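Local coordinates for protein putative aminooxidase (Propionibacterium acnes, PDB 2BAB) that probably isomerises polyunsaturated fatty acids with the help of bound FAD, as a member of the flavin-containing amine oxidoreductase family, at residues A[52-57]-A[321-326]; A[198-203]-A[312-317]. All coordinates share one frame; numbering follows the deposited sequence.

Overall arrangement
Both contacts are largely buried, their centres 10 Å apart on the same side of the chain's centre, and both reach the mixed sheet through its neighbouring strands 312-315 and 325-330. Contact 1 lies farther out, with one end exposed at H52, and joins the segment leading into strand 325-330 to the small hairpin of strands 50-51 and 54-55 by an aromatic-aliphatic pair and bridging waters. Contact 2 ties the residues following strand 312-315 to the loop between helices 187-195 and 205-215 by an arginine hydrogen-bonded to the backbone oxygen W201 O. R316 NE also bonds R55 O, and one 1,4-butanediol molecule bonds R55 N and A202 O, so the two interfaces meet directly.

Contact 1 (A[52-57]-A[321-326]); sequences HGRRYE and PHQIIT. With BU1 (1,4-butanediol), chain G.
The β-hairpin of strands 50-51 and 54-55 lies against the segment leading into strand 325-330 through Y56 and I324. I324 CG1 sits over one face of the Y56 ring in a CH-pi contact, 4.1 Å from the centroid and 17° off the ring normal, while I324 CG2 reaches Y56 CD1 at 3.9 Å. With chi1 at 61°, Y56 CG lies between its backbone N and carbonyl carbon, which turns one ring face to I324 CG1. A tyrosine suits this place because its face packs on I324, the side chain touches A285 of the neighbouring strand 277-288, and its hydroxyl is hydrogen-bonded to E364. This joins the hairpin to the mixed sheet, and waters bridge the polar side. Q323 serves that side with both ends of its amide: NE2 gives a hydrogen bond to water 1 (2.8 Å), which passes one to H52 O, and also bonds Y51 O; OE1 accepts from water 2 (2.8 Å), which gives a weak hydrogen bond to R54 O, and from I324 N (3.1 Å), two bonds that fix the amide's rotation. Its bend at chi2 brings NE2 to 3.9 Å from R54 CG, beside the extended arginine, whose guanidinium forms a salt bridge with D319, the amide plane turned 39° from it. R55 N donates to O5 of 1,4-butanediol at 2.8 Å. T326 CG2 packs on E57 O at 3.4 Å.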
loop_
_atom_site.group_PDB
_atom_site.type_symbol
_atom_site.label_atom_id
_atom_site.label_comp_id
_atom_site.label_asym_id
_atom_site.label_seq_id
_atom_site.Cartn_x
_atom_site.Cartn_y
_atom_site.Cartn_z
ATOM N N HIS A 52 -24.115 9.915 -4.391
ATOM C CA HIS A 52 -24.952 10.396 -5.480
ATOM C C HIS A 52 -24.779 9.583 -6.766
ATOM O O HIS A 52 -24.652 10.132 -7.859
ATOM C CB HIS A 52 -24.728 11.899 -5.703
ATOM C CG HIS A 52 -25.340 12.741 -4.634
ATOM N ND1 HIS A 52 -26.554 12.437 -4.065
ATOM C CD2 HIS A 52 -24.927 13.885 -4.046
ATOM C CE1 HIS A 52 -26.849 13.344 -3.151
ATOM N NE2 HIS A 52 -25.881 14.234 -3.124
ATOM N N GLY A 53 -24.772 8.265 -6.607
ATOM C CA GLY A 53 -24.785 7.366 -7.744
ATOM C C GLY A 53 -23.413 6.964 -8.263
ATOM O O GLY A 53 -23.334 6.184 -9.201
ATOM N N ARG A 54 -22.332 7.503 -7.700
ATOM C CA ARG A 54 -20.970 7.096 -8.113
ATOM C C ARG A 54 -20.113 6.803 -6.898
ATOM O O ARG A 54 -20.300 7.397 -5.835
ATOM C CB ARG A 54 -20.262 8.165 -8.955
ATOM C CG ARG A 54 -21.124 8.862 -9.966
ATOM C CD ARG A 54 -20.285 9.739 -10.890
ATOM N NE ARG A 54 -21.135 10.724 -11.544
ATOM C CZ ARG A 54 -20.714 11.609 -12.431
ATOM N NH1 ARG A 54 -19.449 11.602 -12.818
ATOM N NH2 ARG A 54 -21.568 12.475 -12.946
ATOM N N ARG A 55 -19.152 5.892 -7.076
ATOM C CA ARG A 55 -18.250 5.523 -6.009
ATOM C C ARG A 55 -16.993 6.379 -6.087
ATOM O O ARG A 55 -16.446 6.617 -7.176
ATOM C CB ARG A 55 -17.971 4.010 -6.049
ATOM C CG ARG A 55 -19.243 3.200 -5.765
ATOM C CD ARG A 55 -19.110 1.711 -5.953
ATOM N NE ARG A 55 -18.442 1.069 -4.835
ATOM C CZ ARG A 55 -18.286 -0.244 -4.715
ATOM N NH1 ARG A 55 -18.738 -1.076 -5.646
ATOM N NH2 ARG A 55 -17.672 -0.731 -3.657
ATOM N N TYR A 56 -16.587 6.893 -4.938
ATOM C CA TYR A 56 -15.318 7.589 -4.779
ATOM C C TYR A 56 -14.365 6.690 -4.010
ATOM O O TYR A 56 -14.772 5.649 -3.497
ATOM C CB TYR A 56 -15.495 8.937 -4.079
ATOM C CG TYR A 56 -16.067 8.927 -2.673
ATOM C CD1 TYR A 56 -15.239 9.078 -1.566
ATOM C CD2 TYR A 56 -17.441 8.799 -2.452
ATOM C CE1 TYR A 56 -15.758 9.101 -0.282
ATOM C CE2 TYR A 56 -17.966 8.806 -1.164
ATOM C CZ TYR A 56 -17.119 8.974 -0.087
ATOM O OH TYR A 56 -17.617 9.005 1.201
ATOM N N GLU A 57 -13.099 7.087 -3.968
ATOM C CA GLU A 57 -12.038 6.303 -3.361
ATOM C C GLU A 57 -11.534 6.938 -2.047
ATOM O O GLU A 57 -11.015 8.062 -2.037
ATOM C CB GLU A 57 -10.868 6.127 -4.340
ATOM C CG GLU A 57 -11.224 5.507 -5.687
ATOM C CD GLU A 57 -11.476 4.013 -5.620
ATOM O OE1 GLU A 57 -11.901 3.514 -4.542
ATOM O OE2 GLU A 57 -11.247 3.333 -6.645
ATOM N N PRO A 321 -19.116 19.052 -10.945
ATOM C CA PRO A 321 -18.344 19.849 -9.980
ATOM C C PRO A 321 -18.867 19.720 -8.555
ATOM O O PRO A 321 -18.317 20.328 -7.653
ATOM C CB PRO A 321 -18.513 21.284 -10.520
ATOM C CG PRO A 321 -19.910 21.249 -11.141
ATOM C CD PRO A 321 -19.989 19.893 -11.788
ATOM N N HIS A 322 -19.932 18.937 -8.368
ATOM C CA HIS A 322 -20.464 18.645 -7.050
ATOM C C HIS A 322 -20.116 17.237 -6.581
ATOM O O HIS A 322 -20.682 16.765 -5.596
ATOM C CB HIS A 322 -21.973 18.874 -7.049
ATOM C CG HIS A 322 -22.352 20.297 -7.336
ATOM N ND1 HIS A 322 -23.509 20.646 -8.007
ATOM C CD2 HIS A 322 -21.706 21.455 -7.068
ATOM C CE1 HIS A 322 -23.567 21.966 -8.108
ATOM N NE2 HIS A 322 -22.476 22.479 -7.563
ATOM N N GLN A 323 -19.161 16.596 -7.271
ATOM C CA GLN A 323 -18.611 15.316 -6.828
ATOM C C GLN A 323 -17.414 15.478 -5.876
ATOM O O GLN A 323 -16.949 16.594 -5.613
ATOM C CB GLN A 323 -18.293 14.408 -8.026
ATOM C CG GLN A 323 -19.460 13.462 -8.375
ATOM C CD GLN A 323 -19.687 12.398 -7.303
ATOM O OE1 GLN A 323 -18.823 12.179 -6.434
ATOM N NE2 GLN A 323 -20.842 11.717 -7.365
ATOM N N ILE A 324 -16.979 14.357 -5.315
ATOM C CA ILE A 324 -15.982 14.328 -4.256
ATOM C C ILE A 324 -14.567 14.540 -4.798
ATOM O O ILE A 324 -14.164 13.891 -5.769
ATOM C CB ILE A 324 -16.008 12.947 -3.492
ATOM C CG1 ILE A 324 -17.344 12.745 -2.764
ATOM C CG2 ILE A 324 -14.799 12.814 -2.509
ATOM C CD1 ILE A 324 -17.656 13.791 -1.698
ATOM N N ILE A 325 -13.824 15.431 -4.146
ATOM C CA ILE A 325 -12.381 15.570 -4.338
ATOM C C ILE A 325 -11.695 15.120 -3.046
ATOM O O ILE A 325 -11.931 15.682 -1.964
ATOM C CB ILE A 325 -11.943 17.011 -4.646
ATOM C CG1 ILE A 325 -12.600 17.540 -5.938
ATOM C CG2 ILE A 325 -10.397 17.094 -4.704
ATOM C CD1 ILE A 325 -11.984 17.045 -7.266
ATOM N N THR A 326 -10.876 14.088 -3.143
ATOM C CA THR A 326 -10.105 13.634 -2.001
ATOM C C THR A 326 -8.731 14.314 -1.946
ATOM O O THR A 326 -8.102 14.559 -2.985
ATOM C CB THR A 326 -9.908 12.109 -1.991
ATOM O OG1 THR A 326 -9.627 11.636 -3.317
ATOM C CG2 THR A 326 -11.145 11.421 -1.412
HETATM C C1 BU1 G . -20.346 3.428 -9.655
HETATM C C2 BU1 G . -21.051 4.000 -10.890
HETATM C C3 BU1 G . -20.163 3.918 -12.118
HETATM C C4 BU1 G . -20.363 5.098 -13.073
HETATM O O5 BU1 G . -19.222 4.259 -9.309
HETATM O O6 BU1 G . -19.536 4.904 -14.241
HETATM O O HOH W 1 -22.772 12.230 -9.286
HETATM O O HOH W 2 -18.165 9.435 -6.096
HETATM O O HOH W 3 -11.964 9.771 -4.612
#

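Contact 2 (A[198-203]-A[312-317]); sequences LWTWAD and VYYHRW. With BU1 (1,4-butanediol), chain G; ODD ((10E,12Z)-octadeca-10,12-dienoic acid), chain F.
The two backbones stay well apart, A202 and R316 being nearest at 9.5 Å between CA atoms, and long side chains from 312-317 span the interval. R316 does most of this: CG anti to the backbone N (chi1 179°) and an extended chain carry its guanidinium to the loop, where NH2 donates to W201 O at 2.9 Å. That bond is fairly straight (158°) and lies in both the guanidinium and the carbonyl plane. NH1 donates in plane to Y314 OH at 2.9 Å and to water 4, which also accepts from W201 N, while NE is taken by R55 O. Arginine suits the spot because its flat group offers several N-H donors to a buried set of oxygens. Its aliphatic part is sandwiched, CB over a face of the Y314 ring and CG over a face of W317. The W317 edge meets A202 O, with CH2 at 3.7 Å, and that oxygen accepts from the butanediol O5 (2.7 Å). Y314 turns CD1 to C4 of the bound octadecadienoic acid at 3.8 Å, and V312 CG2 lies 3.6 Å from C5. Strand 312-315 thereby lines part of the fatty-acid pocket, on the mixed sheet of this amine-oxidase-type flavoprotein fold.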
loop_
_atom_site.group_PDB
_atom_site.type_symbol
_atom_site.label_atom_id
_atom_site.label_comp_id
_atom_site.label_asym_id
_atom_site.label_seq_id
_atom_site.Cartn_x
_atom_site.Cartn_y
_atom_site.Cartn_z
ATOM N N LEU A 198 -2.149 4.421 -16.398
ATOM C CA LEU A 198 -2.602 4.086 -15.066
ATOM C C LEU A 198 -4.030 3.564 -15.093
ATOM O O LEU A 198 -4.947 4.229 -15.577
ATOM C CB LEU A 198 -2.518 5.315 -14.153
ATOM C CG LEU A 198 -1.098 5.825 -13.858
ATOM C CD1 LEU A 198 -1.084 7.276 -13.392
ATOM C CD2 LEU A 198 -0.412 4.932 -12.840
ATOM N N TRP A 199 -4.203 2.375 -14.530
ATOM C CA TRP A 199 -5.499 1.766 -14.374
ATOM C C TRP A 199 -6.338 2.477 -13.321
ATOM O O TRP A 199 -5.819 2.887 -12.286
ATOM C CB TRP A 199 -5.326 0.332 -13.909
ATOM C CG TRP A 199 -4.673 -0.582 -14.879
ATOM C CD1 TRP A 199 -4.315 -0.311 -16.171
ATOM C CD2 TRP A 199 -4.381 -1.965 -14.657
ATOM N NE1 TRP A 199 -3.770 -1.444 -16.753
ATOM C CE2 TRP A 199 -3.812 -2.473 -15.851
ATOM C CE3 TRP A 199 -4.531 -2.822 -13.562
ATOM C CZ2 TRP A 199 -3.393 -3.797 -15.977
ATOM C CZ3 TRP A 199 -4.105 -4.149 -13.686
ATOM C CH2 TRP A 199 -3.545 -4.619 -14.886
ATOM N N THR A 200 -7.636 2.594 -13.583
ATOM C CA THR A 200 -8.622 2.991 -12.560
ATOM C C THR A 200 -9.927 2.221 -12.840
ATOM O O THR A 200 -10.089 1.638 -13.913
ATOM C CB THR A 200 -8.954 4.508 -12.590
ATOM O OG1 THR A 200 -9.520 4.822 -13.869
ATOM C CG2 THR A 200 -7.715 5.441 -12.257
ATOM N N TRP A 201 -10.848 2.256 -11.882
ATOM C CA TRP A 201 -12.114 1.500 -11.927
ATOM C C TRP A 201 -13.306 2.393 -11.608
ATOM O O TRP A 201 -13.317 3.081 -10.573
ATOM C CB TRP A 201 -12.048 0.326 -10.937
ATOM C CG TRP A 201 -11.021 -0.656 -11.345
ATOM C CD1 TRP A 201 -11.203 -1.740 -12.136
ATOM C CD2 TRP A 201 -9.621 -0.621 -11.013
ATOM N NE1 TRP A 201 -9.999 -2.403 -12.324
ATOM C CE2 TRP A 201 -9.014 -1.736 -11.635
ATOM C CE3 TRP A 201 -8.821 0.258 -10.275
ATOM C CZ2 TRP A 201 -7.621 -2.008 -11.531
ATOM C CZ3 TRP A 201 -7.441 -0.023 -10.134
ATOM C CH2 TRP A 201 -6.857 -1.142 -10.784
ATOM N N ALA A 202 -14.306 2.359 -12.491
ATOM C CA ALA A 202 -15.513 3.161 -12.349
ATOM C C ALA A 202 -16.253 2.848 -11.062
ATOM O O ALA A 202 -16.785 3.745 -10.423
ATOM C CB ALA A 202 -16.452 2.983 -13.596
ATOM N N ASP A 203 -16.250 1.575 -10.687
ATOM C CA ASP A 203 -16.941 1.067 -9.504
ATOM C C ASP A 203 -16.037 1.055 -8.266
ATOM O O ASP A 203 -16.437 0.612 -7.192
ATOM C CB ASP A 203 -17.450 -0.353 -9.793
ATOM C CG ASP A 203 -18.411 -0.381 -10.973
ATOM O OD1 ASP A 203 -19.502 0.199 -10.824
ATOM O OD2 ASP A 203 -18.056 -0.930 -12.043
ATOM N N VAL A 312 -1.185 16.145 -2.643
ATOM C CA VAL A 312 -1.846 15.753 -3.873
ATOM C C VAL A 312 -3.355 15.761 -3.577
ATOM O O VAL A 312 -3.765 15.591 -2.424
ATOM C CB VAL A 312 -1.343 14.359 -4.374
ATOM C CG1 VAL A 312 -1.685 13.264 -3.363
ATOM C CG2 VAL A 312 -1.906 14.029 -5.767
ATOM N N TYR A 313 -4.162 16.034 -4.600
ATOM C CA TYR A 313 -5.621 15.855 -4.500
ATOM C C TYR A 313 -6.134 15.250 -5.799
ATOM O O TYR A 313 -5.535 15.455 -6.860
ATOM C CB TYR A 313 -6.342 17.164 -4.126
ATOM C CG TYR A 313 -6.070 18.323 -5.068
ATOM C CD1 TYR A 313 -6.798 18.471 -6.243
ATOM C CD2 TYR A 313 -5.081 19.282 -4.773
ATOM C CE1 TYR A 313 -6.550 19.524 -7.109
ATOM C CE2 TYR A 313 -4.816 20.341 -5.638
ATOM C CZ TYR A 313 -5.550 20.459 -6.793
ATOM O OH TYR A 313 -5.300 21.489 -7.654
ATOM N N TYR A 314 -7.247 14.526 -5.700
ATOM C CA TYR A 314 -7.709 13.617 -6.753
ATOM C C TYR A 314 -8.996 14.119 -7.387
ATOM O O TYR A 314 -10.059 14.093 -6.778
ATOM C CB TYR A 314 -7.885 12.212 -6.161
ATOM C CG TYR A 314 -8.442 11.116 -7.072
ATOM C CD1 TYR A 314 -8.322 11.180 -8.468
ATOM C CD2 TYR A 314 -9.069 9.997 -6.525
ATOM C CE1 TYR A 314 -8.834 10.168 -9.288
ATOM C CE2 TYR A 314 -9.587 8.969 -7.344
ATOM C CZ TYR A 314 -9.480 9.076 -8.722
ATOM O OH TYR A 314 -9.972 8.097 -9.548
ATOM N N HIS A 315 -8.862 14.532 -8.645
ATOM C CA HIS A 315 -9.978 14.916 -9.520
ATOM C C HIS A 315 -10.498 13.666 -10.241
ATOM O O HIS A 315 -9.937 13.240 -11.257
ATOM C CB HIS A 315 -9.422 15.953 -10.496
ATOM C CG HIS A 315 -10.409 16.527 -11.457
ATOM N ND1 HIS A 315 -10.338 16.280 -12.812
ATOM C CD2 HIS A 315 -11.434 17.396 -11.284
ATOM C CE1 HIS A 315 -11.277 16.969 -13.430
ATOM N NE2 HIS A 315 -11.960 17.652 -12.529
ATOM N N ARG A 316 -11.543 13.060 -9.686
ATOM C CA ARG A 316 -12.032 11.760 -10.160
ATOM C C ARG A 316 -13.128 11.899 -11.216
ATOM O O ARG A 316 -13.070 11.251 -12.240
ATOM C CB ARG A 316 -12.582 10.928 -8.985
ATOM C CG ARG A 316 -13.146 9.542 -9.369
ATOM C CD ARG A 316 -13.259 8.712 -8.104
ATOM N NE ARG A 316 -13.952 7.444 -8.253
ATOM C CZ ARG A 316 -13.444 6.324 -8.779
ATOM N NH1 ARG A 316 -12.220 6.277 -9.277
ATOM N NH2 ARG A 316 -14.183 5.230 -8.809
ATOM N N TRP A 317 -14.148 12.703 -10.928
ATOM C CA TRP A 317 -15.309 12.850 -11.811
ATOM C C TRP A 317 -15.325 14.243 -12.436
ATOM O O TRP A 317 -15.868 15.212 -11.856
ATOM C CB TRP A 317 -16.609 12.584 -11.028
ATOM C CG TRP A 317 -16.680 11.221 -10.406
ATOM C CD1 TRP A 317 -16.765 10.937 -9.073
ATOM C CD2 TRP A 317 -16.734 9.951 -11.089
ATOM N NE1 TRP A 317 -16.850 9.575 -8.883
ATOM C CE2 TRP A 317 -16.840 8.948 -10.098
ATOM C CE3 TRP A 317 -16.709 9.569 -12.437
ATOM C CZ2 TRP A 317 -16.900 7.579 -10.413
ATOM C CZ3 TRP A 317 -16.776 8.221 -12.750
ATOM C CH2 TRP A 317 -16.857 7.233 -11.742
HETATM C C1 BU1 G . -20.346 3.428 -9.655
HETATM C C2 BU1 G . -21.051 4.000 -10.890
HETATM C C3 BU1 G . -20.163 3.918 -12.118
HETATM C C4 BU1 G . -20.363 5.098 -13.073
HETATM O O5 BU1 G . -19.222 4.259 -9.309
HETATM O O6 BU1 G . -19.536 4.904 -14.241
HETATM O O2 ODD F . -2.539 11.782 -12.998
HETATM C C1 ODD F . -2.432 11.547 -11.771
HETATM O O1 ODD F . -1.350 11.145 -11.305
HETATM C C2 ODD F . -3.619 11.747 -10.847
HETATM C C3 ODD F . -3.368 11.150 -9.457
HETATM C C4 ODD F . -4.528 11.363 -8.477
HETATM C C5 ODD F . -4.088 11.427 -7.003
HETATM C C6 ODD F . -3.979 10.039 -6.409
HETATM C C7 ODD F . -3.452 9.881 -4.985
HETATM C C8 ODD F . -2.824 8.473 -4.886
HETATM C C9 ODD F . -2.624 7.980 -3.464
HETATM C C10 ODD F . -1.847 6.674 -3.288
HETATM C C11 ODD F . -1.399 5.854 -4.255
HETATM C C12 ODD F . -0.673 4.633 -3.854
HETATM C C13 ODD F . -0.169 3.704 -4.692
HETATM C C14 ODD F . -0.268 3.803 -6.200
HETATM C C15 ODD F . 0.296 2.550 -6.849
HETATM C C16 ODD F . 0.193 2.486 -8.381
HETATM C C17 ODD F . 0.699 3.728 -9.121
HETATM C C18 ODD F . 2.054 3.559 -9.776
HETATM O O HOH W 4 -10.386 3.699 -9.257
#